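PDB 2QPW: PR domain zinc finger protein 2 from Homo sapiens, which methylates histone H3 on a specific lysine, using S-adenosyl-L-methionine, an activity of the PR (SET-related) domain that this chain represents. Local coordinates for residues A[45-59]-A[123-137]. Numbering follows the deposited sequence.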
loop_
_atom_site.group_PDB
_atom_site.type_symbol
_atom_site.label_atom_id
_atom_site.label_comp_id
_atom_site.label_asym_id
_atom_site.label_seq_id
_atom_site.Cartn_x
_atom_site.Cartn_y
_atom_site.Cartn_z
ATOM N N VAL A 45 -1.567 -5.949 5.161
ATOM C CA VAL A 45 -0.358 -5.841 5.991
ATOM C C VAL A 45 -0.773 -5.403 7.394
ATOM O O VAL A 45 -1.586 -4.490 7.530
ATOM C CB VAL A 45 0.629 -4.772 5.413
ATOM C CG1 VAL A 45 1.934 -4.759 6.178
ATOM C CG2 VAL A 45 0.883 -5.049 3.885
ATOM N N TRP A 46 -0.196 -6.054 8.405
ATOM C CA TRP A 46 -0.578 -5.863 9.826
ATOM C C TRP A 46 0.623 -5.625 10.716
ATOM O O TRP A 46 1.689 -6.202 10.501
ATOM C CB TRP A 46 -1.333 -7.094 10.368
ATOM C CG TRP A 46 -2.610 -7.398 9.646
ATOM C CD1 TRP A 46 -2.727 -7.981 8.434
ATOM C CD2 TRP A 46 -3.948 -7.168 10.119
ATOM N NE1 TRP A 46 -4.061 -8.118 8.085
ATOM C CE2 TRP A 46 -4.833 -7.620 9.102
ATOM C CE3 TRP A 46 -4.487 -6.584 11.280
ATOM C CZ2 TRP A 46 -6.254 -7.539 9.221
ATOM C CZ3 TRP A 46 -5.912 -6.506 11.414
ATOM C CH2 TRP A 46 -6.765 -6.965 10.365
ATOM N N ALA A 47 0.468 -4.791 11.731
ATOM C CA ALA A 47 1.586 -4.546 12.679
ATOM C C ALA A 47 1.734 -5.751 13.609
ATOM O O ALA A 47 0.720 -6.351 14.018
ATOM C CB ALA A 47 1.310 -3.286 13.491
ATOM N N THR A 48 2.983 -6.117 13.900
ATOM C CA THR A 48 3.262 -7.257 14.817
ATOM C C THR A 48 3.685 -6.779 16.210
ATOM O O THR A 48 3.778 -7.584 17.184
ATOM C CB THR A 48 4.411 -8.153 14.279
ATOM O OG1 THR A 48 5.616 -7.383 14.217
ATOM C CG2 THR A 48 4.069 -8.766 12.911
ATOM N N LYS A 49 3.981 -5.491 16.304
ATOM C CA LYS A 49 4.509 -4.859 17.516
ATOM C C LYS A 49 4.262 -3.345 17.406
ATOM O O LYS A 49 3.878 -2.868 16.322
ATOM C CB LYS A 49 6.005 -5.174 17.636
ATOM C CG LYS A 49 6.930 -4.558 16.610
ATOM C CD LYS A 49 8.376 -5.098 16.784
ATOM C CE LYS A 49 9.082 -4.348 17.905
ATOM N NZ LYS A 49 10.564 -4.578 18.014
ATOM N N PRO A 50 4.440 -2.582 18.509
ATOM C CA PRO A 50 4.191 -1.120 18.412
ATOM C C PRO A 50 5.099 -0.438 17.375
ATOM O O PRO A 50 6.321 -0.703 17.328
ATOM C CB PRO A 50 4.529 -0.598 19.829
ATOM C CG PRO A 50 4.371 -1.797 20.716
ATOM C CD PRO A 50 4.829 -2.984 19.881
ATOM N N ILE A 51 4.493 0.416 16.553
ATOM C CA ILE A 51 5.233 1.206 15.528
ATOM C C ILE A 51 5.045 2.688 15.902
ATOM O O ILE A 51 3.914 3.152 16.041
ATOM C CB ILE A 51 4.697 0.926 14.068
ATOM C CG1 ILE A 51 4.694 -0.593 13.744
ATOM C CG2 ILE A 51 5.571 1.697 13.012
ATOM C CD1 ILE A 51 4.098 -0.981 12.356
ATOM N N LEU A 52 6.156 3.409 16.080
ATOM C CA LEU A 52 6.144 4.844 16.393
ATOM C C LEU A 52 5.614 5.730 15.250
ATOM O O LEU A 52 5.721 5.383 14.066
ATOM C CB LEU A 52 7.568 5.309 16.719
ATOM C CG LEU A 52 8.430 4.490 17.707
ATOM C CD1 LEU A 52 9.802 5.162 17.978
ATOM C CD2 LEU A 52 7.667 4.302 18.963
ATOM N N LYS A 53 5.051 6.875 15.607
ATOM C CA LYS A 53 4.703 7.891 14.614
ATOM C C LYS A 53 5.978 8.323 13.889
ATOM O O LYS A 53 7.050 8.458 14.509
ATOM C CB LYS A 53 4.038 9.084 15.308
ATOM C CG LYS A 53 3.535 10.193 14.393
ATOM C CD LYS A 53 2.876 11.317 15.241
ATOM C CE LYS A 53 2.434 12.464 14.314
ATOM N NZ LYS A 53 1.968 13.650 15.083
ATOM N N GLY A 54 5.885 8.571 12.581
ATOM C CA GLY A 54 7.069 8.930 11.792
ATOM C C GLY A 54 7.957 7.822 11.212
ATOM O O GLY A 54 8.914 8.122 10.480
ATOM N N LYS A 55 7.652 6.557 11.478
ATOM C CA LYS A 55 8.408 5.436 10.909
ATOM C C LYS A 55 8.194 5.346 9.375
ATOM O O LYS A 55 7.047 5.365 8.926
ATOM C CB LYS A 55 8.007 4.120 11.595
ATOM C CG LYS A 55 8.626 2.823 11.016
ATOM C CD LYS A 55 10.182 2.745 11.213
ATOM C CE LYS A 55 10.729 1.435 10.608
ATOM N NZ LYS A 55 12.226 1.314 10.740
ATOM N N LYS A 56 9.295 5.234 8.616
ATOM C CA LYS A 56 9.290 5.172 7.131
ATOM C C LYS A 56 9.477 3.751 6.588
ATOM O O LYS A 56 10.365 3.014 7.033
ATOM C CB LYS A 56 10.443 6.031 6.604
ATOM C CG LYS A 56 10.515 6.195 5.112
ATOM C CD LYS A 56 11.542 7.278 4.776
ATOM C CE LYS A 56 12.947 6.983 5.296
ATOM N NZ LYS A 56 13.678 6.008 4.453
ATOM N N PHE A 57 8.666 3.377 5.614
ATOM C CA PHE A 57 8.806 2.082 4.929
ATOM C C PHE A 57 8.949 2.326 3.432
ATOM O O PHE A 57 8.376 3.287 2.917
ATOM C CB PHE A 57 7.559 1.257 5.142
ATOM C CG PHE A 57 7.283 0.932 6.601
ATOM C CD1 PHE A 57 6.215 1.535 7.270
ATOM C CD2 PHE A 57 8.067 0.003 7.269
ATOM C CE1 PHE A 57 5.928 1.212 8.620
ATOM C CE2 PHE A 57 7.822 -0.306 8.607
ATOM C CZ PHE A 57 6.747 0.295 9.283
ATOM N N GLY A 58 9.667 1.443 2.741
ATOM C CA GLY A 58 9.815 1.567 1.288
ATOM C C GLY A 58 11.269 1.396 0.803
ATOM O O GLY A 58 12.146 0.996 1.578
ATOM N N PRO A 59 11.536 1.704 -0.475
ATOM C CA PRO A 59 10.585 2.338 -1.395
ATOM C C PRO A 59 9.544 1.383 -1.976
ATOM O O PRO A 59 9.822 0.185 -2.161
ATOM C CB PRO A 59 11.483 2.808 -2.544
ATOM C CG PRO A 59 12.652 1.828 -2.526
ATOM C CD PRO A 59 12.859 1.480 -1.089
ATOM N N ILE A 123 8.290 6.549 -4.101
ATOM C CA ILE A 123 7.304 6.688 -3.022
ATOM C C ILE A 123 7.674 5.849 -1.791
ATOM O O ILE A 123 7.947 4.658 -1.926
ATOM C CB ILE A 123 5.892 6.311 -3.550
ATOM C CG1 ILE A 123 5.502 7.261 -4.699
ATOM C CG2 ILE A 123 4.834 6.315 -2.429
ATOM C CD1 ILE A 123 5.316 8.732 -4.288
ATOM N N TYR A 124 7.677 6.478 -0.614
ATOM C CA TYR A 124 7.785 5.772 0.676
ATOM C C TYR A 124 6.474 6.010 1.444
ATOM O O TYR A 124 5.750 6.979 1.160
ATOM C CB TYR A 124 8.956 6.338 1.490
ATOM C CG TYR A 124 10.319 6.007 0.907
ATOM C CD1 TYR A 124 11.149 5.044 1.510
ATOM C CD2 TYR A 124 10.779 6.648 -0.252
ATOM C CE1 TYR A 124 12.425 4.736 0.948
ATOM C CE2 TYR A 124 12.035 6.357 -0.798
ATOM C CZ TYR A 124 12.850 5.392 -0.188
ATOM O OH TYR A 124 14.121 5.090 -0.733
ATOM N N TYR A 125 6.191 5.161 2.430
ATOM C CA TYR A 125 4.996 5.309 3.282
ATOM C C TYR A 125 5.505 5.676 4.681
ATOM O O TYR A 125 6.461 5.035 5.182
ATOM C CB TYR A 125 4.221 3.985 3.372
ATOM C CG TYR A 125 3.473 3.523 2.116
ATOM C CD1 TYR A 125 3.320 4.365 0.990
ATOM C CD2 TYR A 125 2.899 2.256 2.063
ATOM C CE1 TYR A 125 2.589 3.937 -0.143
ATOM C CE2 TYR A 125 2.173 1.823 0.949
ATOM C CZ TYR A 125 2.034 2.676 -0.153
ATOM O OH TYR A 125 1.301 2.231 -1.234
ATOM N N LYS A 126 4.908 6.696 5.297
ATOM C CA LYS A 126 5.310 7.132 6.646
ATOM C C LYS A 126 4.098 7.009 7.572
ATOM O O LYS A 126 2.966 7.254 7.132
ATOM C CB LYS A 126 5.824 8.564 6.608
ATOM C CG LYS A 126 6.430 9.024 7.925
ATOM C CD LYS A 126 7.051 10.415 7.847
ATOM C CE LYS A 126 8.528 10.369 7.629
ATOM N NZ LYS A 126 9.066 11.769 7.769
ATOM N N THR A 127 4.315 6.616 8.829
ATOM C CA THR A 127 3.181 6.495 9.770
ATOM C C THR A 127 2.706 7.879 10.253
ATOM O O THR A 127 3.506 8.747 10.677
ATOM C CB THR A 127 3.472 5.573 10.995
ATOM O OG1 THR A 127 4.568 6.112 11.732
ATOM C CG2 THR A 127 3.831 4.113 10.552
ATOM N N LEU A 128 1.385 8.059 10.186
ATOM C CA LEU A 128 0.697 9.306 10.488
ATOM C C LEU A 128 0.440 9.413 11.992
ATOM O O LEU A 128 0.266 10.508 12.550
ATOM C CB LEU A 128 -0.632 9.291 9.710
ATOM C CG LEU A 128 -1.599 10.467 9.753
ATOM C CD1 LEU A 128 -0.892 11.782 9.422
ATOM C CD2 LEU A 128 -2.758 10.189 8.752
ATOM N N LYS A 129 0.366 8.248 12.636
ATOM C CA LYS A 129 0.051 8.109 14.057
ATOM C C LYS A 129 0.665 6.791 14.493
ATOM O O LYS A 129 1.022 5.975 13.617
ATOM C CB LYS A 129 -1.466 8.099 14.287
ATOM C CG LYS A 129 -2.243 6.968 13.633
ATOM C CD LYS A 129 -3.713 7.379 13.465
ATOM C CE LYS A 129 -4.643 6.209 13.681
ATOM N NZ LYS A 129 -6.040 6.702 13.888
ATOM N N PRO A 130 0.844 6.575 15.816
ATOM C CA PRO A 130 1.302 5.259 16.293
ATOM C C PRO A 130 0.381 4.106 15.886
ATOM O O PRO A 130 -0.840 4.265 15.812
ATOM C CB PRO A 130 1.326 5.419 17.832
ATOM C CG PRO A 130 1.374 6.905 18.049
ATOM C CD PRO A 130 0.638 7.530 16.931
ATOM N N ILE A 131 0.971 2.942 15.622
ATOM C CA ILE A 131 0.176 1.755 15.273
ATOM C C ILE A 131 0.379 0.659 16.308
ATOM O O ILE A 131 1.516 0.337 16.668
ATOM C CB ILE A 131 0.479 1.235 13.836
ATOM C CG1 ILE A 131 0.215 2.360 12.824
ATOM C CG2 ILE A 131 -0.456 0.067 13.473
ATOM C CD1 ILE A 131 0.627 1.965 11.365
ATOM N N ALA A 132 -0.730 0.121 16.805
ATOM C CA ALA A 132 -0.672 -0.962 17.832
ATOM C C ALA A 132 -0.560 -2.353 17.215
ATOM O O ALA A 132 -1.074 -2.598 16.121
ATOM C CB ALA A 132 -1.909 -0.886 18.744
ATOM N N PRO A 133 0.051 -3.322 17.946
ATOM C CA PRO A 133 0.084 -4.678 17.391
ATOM C C PRO A 133 -1.337 -5.204 17.093
ATOM O O PRO A 133 -2.298 -4.879 17.817
ATOM C CB PRO A 133 0.781 -5.518 18.468
ATOM C CG PRO A 133 1.154 -4.590 19.569
ATOM C CD PRO A 133 0.685 -3.201 19.270
ATOM N N GLY A 134 -1.482 -5.961 16.012
ATOM C CA GLY A 134 -2.811 -6.436 15.582
ATOM C C GLY A 134 -3.683 -5.437 14.808
ATOM O O GLY A 134 -4.840 -5.753 14.480
ATOM N N GLU A 135 -3.162 -4.227 14.525
ATOM C CA GLU A 135 -3.900 -3.232 13.696
ATOM C C GLU A 135 -3.435 -3.300 12.228
ATOM O O GLU A 135 -2.245 -3.511 11.953
ATOM C CB GLU A 135 -3.775 -1.771 14.229
ATOM C CG GLU A 135 -4.437 -1.552 15.622
ATOM C CD GLU A 135 -4.381 -0.103 16.164
ATOM O OE1 GLU A 135 -3.506 0.720 15.756
ATOM O OE2 GLU A 135 -5.222 0.195 17.067
ATOM N N GLU A 136 -4.371 -3.093 11.308
ATOM C CA GLU A 136 -4.068 -3.141 9.844
ATOM C C GLU A 136 -3.415 -1.830 9.402
ATOM O O GLU A 136 -3.872 -0.741 9.802
ATOM C CB GLU A 136 -5.345 -3.414 9.003
ATOM C CG GLU A 136 -5.042 -3.590 7.488
ATOM C CD GLU A 136 -6.177 -4.191 6.649
ATOM O OE1 GLU A 136 -7.324 -4.335 7.157
ATOM O OE2 GLU A 136 -5.934 -4.511 5.449
ATOM N N LEU A 137 -2.358 -1.939 8.585
ATOM C CA LEU A 137 -1.750 -0.765 7.940
ATOM C C LEU A 137 -2.617 -0.352 6.741
ATOM O O LEU A 137 -2.906 -1.188 5.878
ATOM C CB LEU A 137 -0.311 -1.048 7.469
ATOM C CG LEU A 137 0.851 -0.829 8.458
ATOM C CD1 LEU A 137 0.653 -1.690 9.688
ATOM C CD2 LEU A 137 2.244 -1.140 7.741
HETATM O O HOH W 1 -3.378 -3.557 4.554
#
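Glu136 lies over one face of the Trp46 indole and can be followed atom by atom. Its CB sits 3.9 Å from the centroid of the Trp46 six-membered ring and almost straight above it, which meets the criterion for a CH-pi contact. CG turns anti to the backbone N (chi1 -175°) and passes Val45 O. The extended chain then brings Glu136 OE1 to 4.0 Å from Trp46 CZ2. Carboxylate and ring planes are 17° apart and stacked. OE1 is bonded to Ala37 N, while OE2 takes a hydrogen bond from a water that also joins Val45 N and Leu137 O, and pairs with Ser36 OG, so both carboxylate oxygens are satisfied. Gly134 O lies near the plane of the indole at its edge, 3.3 Å from Trp46 CE3.

A second polar centre is Thr127. With chi1 at 61°, OG1 stands between its backbone N and carbonyl carbon, and it donates to Leu52 O over 2.7 Å, in the carbonyl plane and on a lone pair. Gly54 N bonds to Thr127 O, and Thr127 N to Lys55 O, so one residue ties down the type II turn 52-55. CG2 of Thr127 meets CG2 of Ile51 at 3.9 Å.

Farther along, Pro59, which follows a cis peptide bond, lays its CB over a face of the Tyr124 ring, 4.1 Å from the centroid. Reciprocal backbone bonds join Ile51 to Ile131 and Phe57 to Tyr125, both antiparallel hydrogen-bonded pairs; the latter adds strand 56-57 to the edge of strand 122-127. Several small, short-stranded sheets joined by long loops are the build of the SET fold, here in its PR-domain form.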